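Local coordinates for erythrocyte membrane protein 1 (Plasmodium falciparum, PDB 2XU0) that probably binds host cell surface receptors as a parasite adhesin, this piece being the N-terminal segment and first Duffy-binding-like domain linked to rosetting, at residues Q102-E107 against P132-H137. The protein carries 10 engineered substitutions. Numbering follows the deposited sequence.
Sequences QNRFDE and PPRRRH
Arg104 lays its side chain alongside the one-turn helix 133-136, from Arg134 to His137. Its NH1 gives a weak, strongly bent hydrogen bond (120°) to the carbonyl O of Arg134, 2.7 Å away and set obliquely to the guanidinium. The carbonyl O of His137 lies over one face of the same group, 3.5 Å from Arg104 NH2 but too poorly angled to bond. Two carbonyl oxygens thus lie close to the guanidinium, which probably suits its positive charge. Nearer the backbone, Arg104 CD packs 3.6 Å from Arg134 CA and 4.0 Å from His137 CB, while Arg104 CG meets the edge of the imidazole. Pro133 touches the backbone instead, its CB 3.5 Å from Arg104 O. With CG of Arg104 anti to its carbonyl carbon (chi1 -60°), the chain leaves the type I turn Asn103-Asp106 toward the helix. The Arg134 side chain leads away from the loop, its NH2 salt-bridged to Asp198 and Glu318. The stronger partner of Arg104 is Glu168, a salt bridge to helix 154-175, against whose Ile172 both arginines rest. The contact joins an irregular loop to a short helix wedged among the long helices 154-175, 186-204 and 311-338.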
loop_
_atom_site.group_PDB
_atom_site.type_symbol
_atom_site.label_atom_id
_atom_site.label_comp_id
_atom_site.label_asym_id
_atom_site.label_seq_id
_atom_site.Cartn_x
_atom_site.Cartn_y
_atom_site.Cartn_z
ATOM N N GLN A 102 8.197 -14.062 3.218
ATOM C CA GLN A 102 7.271 -13.566 4.231
ATOM C C GLN A 102 7.943 -12.339 4.817
ATOM O O GLN A 102 8.897 -11.853 4.212
ATOM C CB GLN A 102 6.922 -14.652 5.285
ATOM C CG GLN A 102 8.121 -15.319 5.999
ATOM C CD GLN A 102 8.794 -16.401 5.183
ATOM O OE1 GLN A 102 8.149 -17.304 4.632
ATOM N NE2 GLN A 102 10.115 -16.327 5.090
ATOM N N ASN A 103 7.498 -11.843 5.964
ATOM C CA ASN A 103 8.058 -10.630 6.565
ATOM C C ASN A 103 7.896 -9.399 5.656
ATOM O O ASN A 103 8.743 -8.507 5.632
ATOM C CB ASN A 103 9.492 -10.817 7.123
ATOM C CG ASN A 103 9.533 -11.037 8.617
ATOM O OD1 ASN A 103 9.838 -12.137 9.098
ATOM N ND2 ASN A 103 9.199 -9.998 9.384
ATOM N N ARG A 104 6.744 -9.345 4.947
ATOM C CA ARG A 104 6.360 -8.257 4.038
ATOM C C ARG A 104 6.298 -6.940 4.782
ATOM O O ARG A 104 6.535 -5.892 4.186
ATOM C CB ARG A 104 4.989 -8.546 3.396
ATOM C CG ARG A 104 4.948 -9.822 2.580
ATOM C CD ARG A 104 3.881 -9.721 1.554
ATOM N NE ARG A 104 3.174 -10.973 1.343
ATOM C CZ ARG A 104 1.988 -11.057 0.761
ATOM N NH1 ARG A 104 1.382 -9.963 0.307
ATOM N NH2 ARG A 104 1.395 -12.231 0.625
ATOM N N PHE A 105 6.008 -6.991 6.092
ATOM C CA PHE A 105 5.857 -5.810 6.936
ATOM C C PHE A 105 7.051 -5.425 7.757
ATOM O O PHE A 105 6.987 -4.417 8.454
ATOM C CB PHE A 105 4.589 -5.894 7.804
ATOM C CG PHE A 105 3.324 -6.217 7.043
ATOM C CD1 PHE A 105 2.668 -5.238 6.301
ATOM C CD2 PHE A 105 2.775 -7.491 7.084
ATOM C CE1 PHE A 105 1.513 -5.546 5.575
ATOM C CE2 PHE A 105 1.621 -7.796 6.364
ATOM C CZ PHE A 105 0.985 -6.815 5.631
ATOM N N ASP A 106 8.174 -6.159 7.626
ATOM C CA ASP A 106 9.402 -5.883 8.375
ATOM C C ASP A 106 9.913 -4.493 8.068
ATOM O O ASP A 106 9.817 -4.051 6.927
ATOM C CB ASP A 106 10.484 -6.940 8.048
ATOM C CG ASP A 106 11.768 -6.764 8.826
ATOM O OD1 ASP A 106 11.837 -7.262 9.962
ATOM O OD2 ASP A 106 12.693 -6.098 8.305
ATOM N N GLU A 107 10.440 -3.796 9.090
ATOM C CA GLU A 107 11.016 -2.463 8.981
ATOM C C GLU A 107 12.066 -2.306 7.860
ATOM O O GLU A 107 12.289 -1.185 7.369
ATOM C CB GLU A 107 11.550 -1.978 10.345
ATOM C CG GLU A 107 12.725 -2.777 10.913
ATOM C CD GLU A 107 13.498 -2.067 12.010
ATOM O OE1 GLU A 107 14.299 -1.157 11.693
ATOM O OE2 GLU A 107 13.297 -2.417 13.195
ATOM N N PRO A 132 5.221 -1.948 -3.512
ATOM C CA PRO A 132 5.474 -2.144 -2.076
ATOM C C PRO A 132 5.816 -3.598 -1.753
ATOM O O PRO A 132 5.425 -4.497 -2.500
ATOM C CB PRO A 132 4.156 -1.712 -1.419
ATOM C CG PRO A 132 3.138 -1.901 -2.431
ATOM C CD PRO A 132 3.777 -1.836 -3.790
ATOM N N PRO A 133 6.549 -3.858 -0.661
ATOM C CA PRO A 133 6.867 -5.270 -0.306
ATOM C C PRO A 133 5.640 -6.179 -0.177
ATOM O O PRO A 133 5.720 -7.340 -0.577
ATOM C CB PRO A 133 7.692 -5.149 0.996
ATOM C CG PRO A 133 7.495 -3.790 1.458
ATOM C CD PRO A 133 7.138 -2.912 0.307
ATOM N N ARG A 134 4.443 -5.611 0.222
ATOM C CA ARG A 134 3.206 -6.390 0.270
ATOM C C ARG A 134 2.887 -6.910 -1.141
ATOM O O ARG A 134 2.475 -8.046 -1.283
ATOM C CB ARG A 134 2.040 -5.567 0.879
ATOM C CG ARG A 134 0.711 -6.340 1.091
ATOM C CD ARG A 134 -0.540 -5.450 1.039
ATOM N NE ARG A 134 -0.373 -4.352 0.077
ATOM C CZ ARG A 134 -0.551 -4.457 -1.232
ATOM N NH1 ARG A 134 -1.011 -5.584 -1.759
ATOM N NH2 ARG A 134 -0.280 -3.435 -2.026
ATOM N N ARG A 135 3.122 -6.097 -2.196
ATOM C CA ARG A 135 2.854 -6.528 -3.565
ATOM C C ARG A 135 3.897 -7.505 -4.047
ATOM O O ARG A 135 3.537 -8.482 -4.685
ATOM C CB ARG A 135 2.734 -5.314 -4.564
ATOM C CG ARG A 135 2.740 -5.691 -6.066
ATOM C CD ARG A 135 1.451 -6.396 -6.495
ATOM N NE ARG A 135 1.531 -6.961 -7.853
ATOM C CZ ARG A 135 1.987 -8.176 -8.160
ATOM N NH1 ARG A 135 2.452 -8.980 -7.212
ATOM N NH2 ARG A 135 1.971 -8.600 -9.413
ATOM N N ARG A 136 5.177 -7.166 -3.886
ATOM C CA ARG A 136 6.311 -7.978 -4.362
ATOM C C ARG A 136 6.160 -9.482 -4.044
ATOM O O ARG A 136 6.377 -10.334 -4.910
ATOM C CB ARG A 136 7.618 -7.463 -3.739
ATOM C CG ARG A 136 8.102 -6.127 -4.281
ATOM C CD ARG A 136 9.410 -5.755 -3.629
ATOM N NE ARG A 136 10.517 -6.433 -4.312
ATOM C CZ ARG A 136 11.800 -6.161 -4.107
ATOM N NH1 ARG A 136 12.158 -5.241 -3.217
ATOM N NH2 ARG A 136 12.738 -6.808 -4.786
ATOM N N HIS A 137 5.728 -9.795 -2.826
ATOM C CA HIS A 137 5.624 -11.181 -2.375
ATOM C C HIS A 137 4.214 -11.729 -2.274
ATOM O O HIS A 137 4.003 -12.731 -1.606
ATOM C CB HIS A 137 6.416 -11.355 -1.073
ATOM C CG HIS A 137 7.709 -10.610 -1.065
ATOM N ND1 HIS A 137 8.738 -10.925 -1.951
ATOM C CD2 HIS A 137 8.106 -9.582 -0.282
ATOM C CE1 HIS A 137 9.720 -10.084 -1.669
ATOM N NE2 HIS A 137 9.388 -9.261 -0.668
#